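Local coordinates for protein kappa-carrageenase (Pseudoalteromonas carrageenovora, PDB 1DYP) that hydrolyses internal beta-1,4 linkages between D-galactose 4-sulfate and 3,6-anhydro-D-galactose in kappa-carrageenan, at residues S108-V113 with E142-S147; V113-W118 with L229-R234; S136-V141 with L219-Q224; K201-W206 with E215-Y220. The protein carries 1 engineered substitution. All blocks are in the same frame, centred on the assembly; numbering follows the deposited sequence.

Contact 1: residues S108-V113 with E142-S147; sequences STFPGV and ELTQKS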
# COMPACT_ATOMS: atom_id res chain seq x y z
N SER A 108 9.76 -2.78 -13.52
CA SER A 108 9.73 -2.91 -14.97
C SER A 108 8.82 -4.02 -15.47
O SER A 108 8.20 -3.90 -16.52
CB SER A 108 11.14 -3.14 -15.51
OG SER A 108 11.65 -4.39 -15.11
N THR A 109 8.73 -5.11 -14.71
CA THR A 109 7.91 -6.24 -15.10
C THR A 109 6.41 -5.99 -14.95
O THR A 109 5.95 -5.45 -13.95
CB THR A 109 8.30 -7.49 -14.29
OG1 THR A 109 9.65 -7.85 -14.62
CG2 THR A 109 7.36 -8.66 -14.59
N PHE A 110 5.65 -6.37 -15.98
CA PHE A 110 4.20 -6.22 -15.99
C PHE A 110 3.61 -7.15 -17.04
O PHE A 110 4.05 -7.15 -18.19
CB PHE A 110 3.78 -4.79 -16.31
CG PHE A 110 2.29 -4.63 -16.45
CD1 PHE A 110 1.47 -4.60 -15.32
CD2 PHE A 110 1.70 -4.56 -17.71
CE1 PHE A 110 0.08 -4.50 -15.45
CE2 PHE A 110 0.31 -4.46 -17.85
CZ PHE A 110 -0.50 -4.43 -16.71
N PRO A 111 2.58 -7.93 -16.67
CA PRO A 111 1.97 -7.98 -15.34
C PRO A 111 2.69 -8.93 -14.39
O PRO A 111 3.52 -9.74 -14.82
CB PRO A 111 0.55 -8.45 -15.64
CG PRO A 111 0.78 -9.42 -16.76
CD PRO A 111 1.78 -8.69 -17.64
N GLY A 112 2.37 -8.82 -13.10
CA GLY A 112 2.98 -9.71 -12.13
C GLY A 112 3.19 -9.11 -10.75
O GLY A 112 3.15 -9.84 -9.76
N VAL A 113 3.42 -7.81 -10.67
CA VAL A 113 3.64 -7.16 -9.38
C VAL A 113 2.95 -5.81 -9.28
O VAL A 113 2.68 -5.16 -10.30
CB VAL A 113 5.15 -6.94 -9.09
CG1 VAL A 113 5.87 -8.28 -9.06
CG2 VAL A 113 5.76 -6.00 -10.12
N GLU A 142 -1.74 2.12 -5.96
CA GLU A 142 -1.43 0.72 -6.20
C GLU A 142 -1.22 0.72 -7.70
O GLU A 142 -2.16 0.96 -8.47
CB GLU A 142 -2.57 -0.19 -5.78
CG GLU A 142 -2.53 -0.53 -4.31
CD GLU A 142 -3.74 -1.28 -3.85
OE1 GLU A 142 -4.82 -0.66 -3.77
OE2 GLU A 142 -3.62 -2.49 -3.58
N LEU A 143 0.02 0.50 -8.11
CA LEU A 143 0.36 0.51 -9.52
C LEU A 143 0.33 -0.86 -10.17
O LEU A 143 0.40 -1.89 -9.51
CB LEU A 143 1.77 1.09 -9.70
CG LEU A 143 1.99 2.55 -9.32
CD1 LEU A 143 3.48 2.88 -9.37
CD2 LEU A 143 1.21 3.44 -10.28
N THR A 144 0.20 -0.83 -11.49
CA THR A 144 0.23 -2.01 -12.32
C THR A 144 -0.45 -3.28 -11.81
O THR A 144 0.15 -4.35 -11.83
CB THR A 144 1.70 -2.33 -12.70
OG1 THR A 144 2.48 -2.55 -11.51
CG2 THR A 144 2.31 -1.16 -13.46
N GLN A 145 -1.70 -3.16 -11.36
CA GLN A 145 -2.42 -4.35 -10.90
C GLN A 145 -3.69 -4.56 -11.71
O GLN A 145 -4.53 -5.40 -11.36
CB GLN A 145 -2.73 -4.27 -9.40
CG GLN A 145 -3.74 -3.20 -9.01
CD GLN A 145 -4.21 -3.36 -7.57
OE1 GLN A 145 -3.80 -4.29 -6.87
NE2 GLN A 145 -5.08 -2.46 -7.13
N LYS A 146 -3.85 -3.79 -12.78
CA LYS A 146 -5.02 -3.91 -13.65
C LYS A 146 -4.58 -4.43 -15.02
O LYS A 146 -3.40 -4.75 -15.21
CB LYS A 146 -5.74 -2.57 -13.78
CG LYS A 146 -6.47 -2.11 -12.51
CD LYS A 146 -7.68 -3.00 -12.20
CE LYS A 146 -8.53 -2.43 -11.06
NZ LYS A 146 -7.89 -2.57 -9.73
N SER A 147 -5.51 -4.51 -15.97
CA SER A 147 -5.19 -5.04 -17.29
C SER A 147 -4.17 -4.23 -18.09
O SER A 147 -3.32 -4.80 -18.77
CB SER A 147 -6.47 -5.19 -18.12
OG SER A 147 -6.97 -3.93 -18.54
O HOH W 1 0.42 -7.03 -12.26
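Two loops of the glycoside hydrolase family 16 catalytic domain meet here through F110 and T144: 108-113 leads into strand 113-120, while segment 142-147 begins at E142, the proton donor, at the end of strand 141-142. F110 CG is anti to the backbone N (chi1 175°), and the ring beyond it runs past the T144 side chain in the opposite direction. Its CD1 comes to 3.5 Å from T144 CB, an oblique approach. The far edge of the ring meets backbone carbonyls instead: CZ of F110 lies 3.3 Å from K146 O, and the same CZ is 3.5 Å from S147 O, both oxygens near the ring plane, where the C-H groups point. An alanine at F110 would keep CB but remove the ring, and would probably leave those carbonyls without their aromatic neighbour and open a gap beside T144. P111, which follows F110 through a cis peptide bond, lays its CB over one face of the ring toward the rim. Closer to strand 113-120, T144 OG1 sits 2.9 Å from V113 O, although another acceptor also lies within reach of its proton. The V113 and T144 carbonyl oxygens approach without bonding each other. One water joins the loops, accepting from G112 N at 2.8 Å and donating to T144 O at 2.7 Å.

Contact 2: residues V113-W118 with L229-R234; sequences VSPAFW and LSQGLR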
# COMPACT_ATOMS: atom_id res chain seq x y z
N VAL A 113 3.42 -7.81 -10.67
CA VAL A 113 3.64 -7.16 -9.38
C VAL A 113 2.95 -5.81 -9.28
O VAL A 113 2.68 -5.16 -10.30
CB VAL A 113 5.15 -6.94 -9.09
CG1 VAL A 113 5.87 -8.28 -9.06
CG2 VAL A 113 5.76 -6.00 -10.12
N SER A 114 2.70 -5.39 -8.05
CA SER A 114 2.04 -4.12 -7.80
C SER A 114 2.71 -3.26 -6.74
O SER A 114 2.59 -3.54 -5.53
CB SER A 114 0.58 -4.35 -7.41
OG SER A 114 -0.05 -3.11 -7.09
N PRO A 115 3.45 -2.23 -7.16
CA PRO A 115 4.12 -1.33 -6.22
C PRO A 115 2.98 -0.63 -5.49
O PRO A 115 1.98 -0.26 -6.11
CB PRO A 115 4.87 -0.37 -7.14
CG PRO A 115 5.19 -1.21 -8.32
CD PRO A 115 3.91 -1.99 -8.54
N ALA A 116 3.13 -0.45 -4.19
CA ALA A 116 2.07 0.19 -3.42
C ALA A 116 2.59 1.14 -2.35
O ALA A 116 3.63 0.90 -1.73
CB ALA A 116 1.20 -0.89 -2.75
N PHE A 117 1.86 2.23 -2.18
CA PHE A 117 2.15 3.23 -1.17
C PHE A 117 0.79 3.32 -0.50
O PHE A 117 -0.21 3.71 -1.12
CB PHE A 117 2.56 4.56 -1.82
CG PHE A 117 2.76 5.68 -0.84
CD1 PHE A 117 3.32 5.45 0.41
CD2 PHE A 117 2.42 6.98 -1.19
CE1 PHE A 117 3.54 6.50 1.31
CE2 PHE A 117 2.62 8.04 -0.31
CZ PHE A 117 3.19 7.80 0.94
N TRP A 118 0.74 2.94 0.77
CA TRP A 118 -0.52 2.91 1.48
C TRP A 118 -0.31 2.97 2.99
O TRP A 118 0.81 3.10 3.46
CB TRP A 118 -1.26 1.61 1.12
CG TRP A 118 -0.43 0.36 1.36
CD1 TRP A 118 0.81 0.08 0.87
CD2 TRP A 118 -0.81 -0.77 2.16
NE1 TRP A 118 1.24 -1.15 1.31
CE2 TRP A 118 0.26 -1.69 2.10
CE3 TRP A 118 -1.94 -1.10 2.91
CZ2 TRP A 118 0.23 -2.92 2.77
CZ3 TRP A 118 -1.97 -2.32 3.58
CH2 TRP A 118 -0.89 -3.22 3.50
N LEU A 229 5.21 1.13 2.32
CA LEU A 229 5.68 1.06 0.94
C LEU A 229 5.94 -0.43 0.77
O LEU A 229 6.66 -1.04 1.57
CB LEU A 229 6.97 1.86 0.76
CG LEU A 229 6.81 3.38 0.83
CD1 LEU A 229 8.14 4.05 1.17
CD2 LEU A 229 6.26 3.89 -0.50
N SER A 230 5.34 -1.04 -0.25
CA SER A 230 5.54 -2.47 -0.44
C SER A 230 5.19 -2.87 -1.85
O SER A 230 4.52 -2.13 -2.57
CB SER A 230 4.66 -3.26 0.53
OG SER A 230 3.28 -3.00 0.28
N GLN A 231 5.66 -4.04 -2.26
CA GLN A 231 5.36 -4.53 -3.59
C GLN A 231 4.72 -5.90 -3.46
O GLN A 231 5.30 -6.83 -2.90
CB GLN A 231 6.64 -4.61 -4.43
CG GLN A 231 6.37 -5.05 -5.86
CD GLN A 231 7.50 -4.66 -6.79
OE1 GLN A 231 7.58 -3.52 -7.25
NE2 GLN A 231 8.37 -5.62 -7.08
N GLY A 232 3.49 -6.01 -3.96
CA GLY A 232 2.78 -7.27 -3.87
C GLY A 232 2.78 -8.05 -5.17
O GLY A 232 3.13 -7.52 -6.22
N LEU A 233 2.37 -9.31 -5.09
CA LEU A 233 2.31 -10.19 -6.25
C LEU A 233 0.91 -10.11 -6.85
O LEU A 233 -0.08 -9.91 -6.13
CB LEU A 233 2.62 -11.62 -5.82
CG LEU A 233 3.05 -12.62 -6.89
CD1 LEU A 233 4.42 -12.23 -7.47
CD2 LEU A 233 3.12 -14.01 -6.27
N ARG A 234 0.82 -10.27 -8.17
CA ARG A 234 -0.46 -10.21 -8.87
C ARG A 234 -0.51 -11.21 -10.02
O ARG A 234 0.45 -11.94 -10.26
CB ARG A 234 -0.68 -8.79 -9.43
CG ARG A 234 -0.77 -7.70 -8.38
CD ARG A 234 -2.04 -7.83 -7.55
NE ARG A 234 -2.27 -6.67 -6.68
CZ ARG A 234 -1.79 -6.54 -5.45
NH1 ARG A 234 -1.03 -7.50 -4.92
NH2 ARG A 234 -2.07 -5.45 -4.74
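A116 N donates to S230 O at 2.7 Å, a short bond in which the donor lies nearly along the C=O axis although the N-H...O angle is only 138°. The pair is closed by S230 N to A116 O, and S114 and G232 exchange a second such couple, with S114 N 2.8 Å from G232 O. W118 adds a side-chain bond: chi1 of 55° sets its CG between the backbone N and carbonyl carbon, and NE1 at the indole edge gives its proton to S230 OG at 2.9 Å, 15° out of the ring plane. The chain of R234, important for substrate recognition, bends at chi2, and its NH1 donates to L233 O. The guanidinium passes one face over S114 CB, while NE is held by Q145 and S114 OG by L143. G232 makes room here, since a CB would collide with R234 NH1. These are antiparallel strands of the family 16 beta-jelly-roll sandwich; S114, A116 and S230 share one face, and W118 lies close to D139 through its CB. The other face, with F117, P115 and Q231, packs toward strands 98-105 and 258-270. On it, L229 CD2 reaches F117 CD1 at 3.5 Å. Q231 extends beside P115, its OE1 3.5 Å from P115 CG and NE2 bonded to T59, and Q231 CG lies 3.9 Å from V113 CB.

Contact 3: residues S136-V141 with L219-Q224; sequences SEIDVV and LYWHRQ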
# COMPACT_ATOMS: atom_id res chain seq x y z
N SER A 136 -9.00 0.34 9.10
CA SER A 136 -8.94 1.45 8.15
C SER A 136 -7.69 1.30 7.29
O SER A 136 -6.59 1.07 7.80
CB SER A 136 -8.87 2.80 8.87
OG SER A 136 -10.02 3.04 9.65
N GLU A 137 -7.86 1.44 5.98
CA GLU A 137 -6.74 1.34 5.05
C GLU A 137 -6.90 2.37 3.94
O GLU A 137 -7.93 2.41 3.27
CB GLU A 137 -6.68 -0.05 4.42
CG GLU A 137 -5.56 -0.23 3.40
CD GLU A 137 -5.65 -1.55 2.66
OE1 GLU A 137 -6.16 -2.53 3.24
OE2 GLU A 137 -5.20 -1.63 1.49
N ILE A 138 -5.88 3.20 3.76
CA ILE A 138 -5.90 4.19 2.70
C ILE A 138 -4.77 3.84 1.75
O ILE A 138 -3.61 3.78 2.14
CB ILE A 138 -5.68 5.63 3.22
CG1 ILE A 138 -6.83 6.04 4.14
CG2 ILE A 138 -5.59 6.59 2.03
CD1 ILE A 138 -6.71 7.45 4.70
N ASP A 139 -5.12 3.58 0.49
CA ASP A 139 -4.12 3.22 -0.50
C ASP A 139 -3.82 4.46 -1.33
O ASP A 139 -4.64 4.88 -2.15
CB ASP A 139 -4.66 2.09 -1.37
CG ASP A 139 -5.12 0.92 -0.53
OD1 ASP A 139 -4.26 0.29 0.12
OD2 ASP A 139 -6.34 0.65 -0.50
N VAL A 140 -2.65 5.06 -1.11
CA VAL A 140 -2.29 6.27 -1.84
C VAL A 140 -2.23 5.92 -3.32
O VAL A 140 -2.74 6.65 -4.17
CB VAL A 140 -0.94 6.82 -1.37
CG1 VAL A 140 -0.63 8.13 -2.10
CG2 VAL A 140 -0.98 7.05 0.13
N VAL A 141 -1.60 4.79 -3.62
CA VAL A 141 -1.54 4.30 -4.98
C VAL A 141 -1.15 2.83 -5.01
O VAL A 141 -0.39 2.35 -4.17
CB VAL A 141 -0.53 5.09 -5.86
CG1 VAL A 141 0.90 4.86 -5.38
CG2 VAL A 141 -0.67 4.64 -7.32
N LEU A 219 -15.27 8.51 5.59
CA LEU A 219 -16.29 7.88 6.40
C LEU A 219 -15.73 6.89 7.41
O LEU A 219 -16.16 6.86 8.57
CB LEU A 219 -17.28 7.13 5.50
CG LEU A 219 -17.96 7.91 4.38
CD1 LEU A 219 -18.75 6.95 3.51
CD2 LEU A 219 -18.86 8.98 4.97
N TYR A 220 -14.76 6.09 6.97
CA TYR A 220 -14.20 5.05 7.82
C TYR A 220 -12.68 5.01 7.91
O TYR A 220 -12.11 3.94 8.15
CB TYR A 220 -14.68 3.69 7.30
CG TYR A 220 -16.15 3.67 6.93
CD1 TYR A 220 -17.13 3.90 7.89
CD2 TYR A 220 -16.55 3.42 5.62
CE1 TYR A 220 -18.48 3.88 7.56
CE2 TYR A 220 -17.91 3.41 5.27
CZ TYR A 220 -18.86 3.64 6.25
OH TYR A 220 -20.20 3.62 5.93
N TRP A 221 -12.02 6.15 7.76
CA TRP A 221 -10.57 6.16 7.81
C TRP A 221 -10.01 7.16 8.81
O TRP A 221 -9.25 8.07 8.46
CB TRP A 221 -10.04 6.41 6.39
CG TRP A 221 -10.53 5.32 5.47
CD1 TRP A 221 -9.98 4.08 5.31
CD2 TRP A 221 -11.76 5.30 4.73
NE1 TRP A 221 -10.79 3.29 4.54
CE2 TRP A 221 -11.89 4.01 4.17
CE3 TRP A 221 -12.76 6.25 4.49
CZ2 TRP A 221 -13.00 3.65 3.39
CZ3 TRP A 221 -13.86 5.89 3.71
CH2 TRP A 221 -13.97 4.60 3.17
N HIS A 222 -10.38 6.98 10.08
CA HIS A 222 -9.92 7.85 11.15
C HIS A 222 -9.04 7.10 12.15
O HIS A 222 -8.55 7.68 13.12
CB HIS A 222 -11.12 8.46 11.89
CG HIS A 222 -12.07 9.20 11.00
ND1 HIS A 222 -13.17 8.60 10.44
CD2 HIS A 222 -12.05 10.48 10.55
CE1 HIS A 222 -13.80 9.48 9.68
NE2 HIS A 222 -13.14 10.63 9.73
N ARG A 223 -8.84 5.81 11.91
CA ARG A 223 -8.01 5.00 12.79
C ARG A 223 -6.53 5.31 12.57
O ARG A 223 -6.15 5.93 11.58
CB ARG A 223 -8.25 3.51 12.54
CG ARG A 223 -9.57 2.99 13.07
CD ARG A 223 -9.78 1.53 12.71
NE ARG A 223 -8.75 0.66 13.27
CZ ARG A 223 -8.65 0.34 14.56
NH1 ARG A 223 -9.51 0.81 15.44
NH2 ARG A 223 -7.68 -0.47 14.96
N GLN A 224 -5.71 4.88 13.52
CA GLN A 224 -4.27 5.07 13.45
C GLN A 224 -3.73 4.07 12.43
O GLN A 224 -3.95 2.87 12.56
CB GLN A 224 -3.64 4.80 14.82
CG GLN A 224 -3.94 5.87 15.85
CD GLN A 224 -3.29 7.19 15.49
OE1 GLN A 224 -2.10 7.25 15.18
NE2 GLN A 224 -4.07 8.27 15.54
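S136 OG donates to Y220 O at 2.7 Å, meeting the carbonyl at a C=O...O angle of 138° from a position tilted 26° out of its plane. The hydroxyl oxygen is also flanked by aliphatic carbons: R223 CB, CG and CD line up alongside it, CD of R223 lying 3.4 Å from S136 OG. Beyond CD the R223 chain bends, and its NE bonds to S121 OG, which also accepts from S136 N; NH2 goes to T122 O. Two residues further along the strand, I138 crosses W221, with I138 CD1 3.9 Å from W221 CB. The indole turns its CD1 to E137 O at 3.3 Å and brings its edge up to E137 N. Its NE1 is near the same E137 oxygen, but the angle is poor and the true acceptor is H157 O. Y220 CB lies over the centre of one indole face, 4.0 Å above its plane. The segment enters the family 16 signature Glu-Ile-Asp-Val-Val-Glu, which runs from the nucleophile E137 on strand 133-139 through D139 and round the corner at V140 to the proton donor E142. V140 and V141 both face F117, a classic beta bulge within this signature. E137 OE2 and D139 OD1 are just 2.5 Å apart. E137 CB points away from the 219-224 loop; the loop touches the strand through S136, I138 and the E137 backbone, and the nucleophile's carboxylate has other partners such as Y135 OH.

Contact 4: residues K201-W206 with E215-Y220; sequences KDKITW and EKDNLY. With CD (cadmium ion), chain B.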
# COMPACT_ATOMS: atom_id res chain seq x y z
N LYS A 201 -10.27 14.79 8.52
CA LYS A 201 -11.34 14.03 9.14
C LYS A 201 -12.56 13.95 8.23
O LYS A 201 -13.40 13.07 8.39
CB LYS A 201 -11.75 14.64 10.48
CG LYS A 201 -12.13 16.11 10.42
CD LYS A 201 -12.72 16.56 11.75
CE LYS A 201 -11.89 16.08 12.94
NZ LYS A 201 -10.49 16.58 12.91
N ASP A 202 -12.65 14.86 7.26
CA ASP A 202 -13.80 14.89 6.36
C ASP A 202 -13.58 14.41 4.93
O ASP A 202 -14.51 13.90 4.30
CB ASP A 202 -14.37 16.31 6.30
CG ASP A 202 -14.73 16.86 7.66
OD1 ASP A 202 -15.45 16.16 8.41
OD2 ASP A 202 -14.29 17.98 7.99
N LYS A 203 -12.36 14.58 4.42
CA LYS A 203 -12.08 14.20 3.04
C LYS A 203 -10.74 13.52 2.82
O LYS A 203 -9.82 13.67 3.62
CB LYS A 203 -12.12 15.44 2.14
CG LYS A 203 -13.38 16.28 2.24
CD LYS A 203 -14.53 15.68 1.46
CE LYS A 203 -15.76 16.55 1.61
NZ LYS A 203 -16.89 16.07 0.78
N ILE A 204 -10.65 12.77 1.73
CA ILE A 204 -9.43 12.10 1.33
C ILE A 204 -9.28 12.47 -0.14
O ILE A 204 -10.18 12.23 -0.95
CB ILE A 204 -9.53 10.57 1.49
CG1 ILE A 204 -9.92 10.23 2.92
CG2 ILE A 204 -8.19 9.92 1.14
CD1 ILE A 204 -10.19 8.76 3.15
N THR A 205 -8.15 13.10 -0.48
CA THR A 205 -7.89 13.54 -1.84
C THR A 205 -6.57 12.97 -2.33
O THR A 205 -5.54 13.14 -1.68
CB THR A 205 -7.83 15.07 -1.90
OG1 THR A 205 -9.04 15.61 -1.36
CG2 THR A 205 -7.66 15.55 -3.35
N TRP A 206 -6.61 12.30 -3.47
CA TRP A 206 -5.43 11.67 -4.05
C TRP A 206 -4.81 12.49 -5.17
O TRP A 206 -5.52 13.13 -5.95
CB TRP A 206 -5.78 10.29 -4.61
CG TRP A 206 -6.08 9.22 -3.59
CD1 TRP A 206 -5.26 8.20 -3.22
CD2 TRP A 206 -7.33 9.00 -2.91
NE1 TRP A 206 -5.92 7.34 -2.38
CE2 TRP A 206 -7.20 7.80 -2.17
CE3 TRP A 206 -8.56 9.68 -2.87
CZ2 TRP A 206 -8.24 7.28 -1.39
CZ3 TRP A 206 -9.60 9.15 -2.09
CH2 TRP A 206 -9.42 7.96 -1.37
N GLU A 215 -11.06 11.53 -4.89
CA GLU A 215 -11.58 12.21 -3.72
C GLU A 215 -12.76 11.41 -3.19
O GLU A 215 -13.62 10.98 -3.96
CB GLU A 215 -12.05 13.64 -4.00
CG GLU A 215 -12.55 14.31 -2.71
CD GLU A 215 -13.18 15.68 -2.90
OE1 GLU A 215 -13.74 15.94 -3.98
OE2 GLU A 215 -13.13 16.50 -1.95
N LYS A 216 -12.77 11.21 -1.88
CA LYS A 216 -13.83 10.47 -1.22
C LYS A 216 -14.08 11.13 0.12
O LYS A 216 -13.23 11.87 0.62
CB LYS A 216 -13.41 9.02 -0.95
CG LYS A 216 -13.06 8.20 -2.17
CD LYS A 216 -14.27 7.95 -3.05
CE LYS A 216 -13.92 7.01 -4.18
NZ LYS A 216 -15.00 6.91 -5.21
N ASP A 217 -15.24 10.87 0.71
CA ASP A 217 -15.51 11.42 2.02
C ASP A 217 -14.85 10.46 3.00
O ASP A 217 -14.85 9.24 2.78
CB ASP A 217 -17.01 11.49 2.27
CG ASP A 217 -17.65 12.63 1.52
OD1 ASP A 217 -17.33 13.79 1.84
OD2 ASP A 217 -18.46 12.37 0.60
N ASN A 218 -14.25 11.00 4.05
CA ASN A 218 -13.59 10.14 5.02
C ASN A 218 -14.62 9.60 5.99
O ASN A 218 -14.83 10.15 7.07
CB ASN A 218 -12.51 10.89 5.78
CG ASN A 218 -11.68 9.97 6.64
OD1 ASN A 218 -12.07 8.83 6.88
ND2 ASN A 218 -10.54 10.45 7.10
N LEU A 219 -15.27 8.51 5.59
CA LEU A 219 -16.29 7.88 6.40
C LEU A 219 -15.73 6.89 7.41
O LEU A 219 -16.16 6.86 8.57
CB LEU A 219 -17.28 7.13 5.50
CG LEU A 219 -17.96 7.91 4.38
CD1 LEU A 219 -18.75 6.95 3.51
CD2 LEU A 219 -18.86 8.98 4.97
N TYR A 220 -14.76 6.09 6.97
CA TYR A 220 -14.20 5.05 7.82
C TYR A 220 -12.68 5.01 7.91
O TYR A 220 -12.11 3.94 8.15
CB TYR A 220 -14.68 3.69 7.30
CG TYR A 220 -16.15 3.67 6.93
CD1 TYR A 220 -17.13 3.90 7.89
CD2 TYR A 220 -16.55 3.42 5.62
CE1 TYR A 220 -18.48 3.88 7.56
CE2 TYR A 220 -17.91 3.41 5.27
CZ TYR A 220 -18.86 3.64 6.25
OH TYR A 220 -20.20 3.62 5.93
CD CD B . -14.85 17.80 -2.89
O HOH W 2 -17.13 14.09 4.82
O HOH W 3 -10.05 17.80 -2.44
O HOH W 4 -13.20 19.24 -3.76
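K203 starts with CB 4.0 Å from K216 O and then bends, chi2 of -79° placing CD 3.4 Å from D217 OD1. CE continues past the same oxygen, and NZ ends 2.6 Å from D217 OD1 in a salt bridge, approaching on the syn side of the carboxylate and 22° out of its plane. An alanine in place of K203 would remove this arm and would probably leave the D217 carboxylate without its cation, freer to turn. A water donates to both D217 OD1 and D202 O. E215 OE2 is 4.7 Å from K203 NZ, too far for contact, and the E215 carboxylate instead binds a cadmium ion through both oxygens, OE1 and OE2 each 2.4 Å from the metal, with a water as a further ligand. The two segments belong to the antiparallel beta hairpin of strands 203-208 and 211-217, where I204 and K216 form a hydrogen-bonded pair. Past its end N218 N donates to D202 O from well above the carbonyl plane, at an N-H...O angle of 172°, and N218 centres an inverse gamma turn. On the face of I204 and K216, I204 CG1 packs 3.9 Å from N218 CB. W206 brings CZ3 to K216 CG at 3.6 Å, takes I204 CG2 over one ring face, and sends NE1 to D139 O.

All four contacts lie in the catalytic domain. Contacts 1 and 2 are neighbours, centres about 9 Å apart, sharing V113, and their segments alternate along the chain. Contacts 3 and 4 form a second pair, also about 9 Å between centres, sharing L219 and Y220. Strands 113-120 and 133-139, adjacent in one sheet, connect the pairs: F117 N meets V141 O between contacts 2 and 3, whose centres are about 17 Å apart. In sequence, contacts 3 and 4 both fall inside the loop closed by 113-118 and 229-234. Contact 1 thus holds the proton donor and contact 3 the nucleophile and D139, so the catalytic residues are spread over contacts that these two strands tie together.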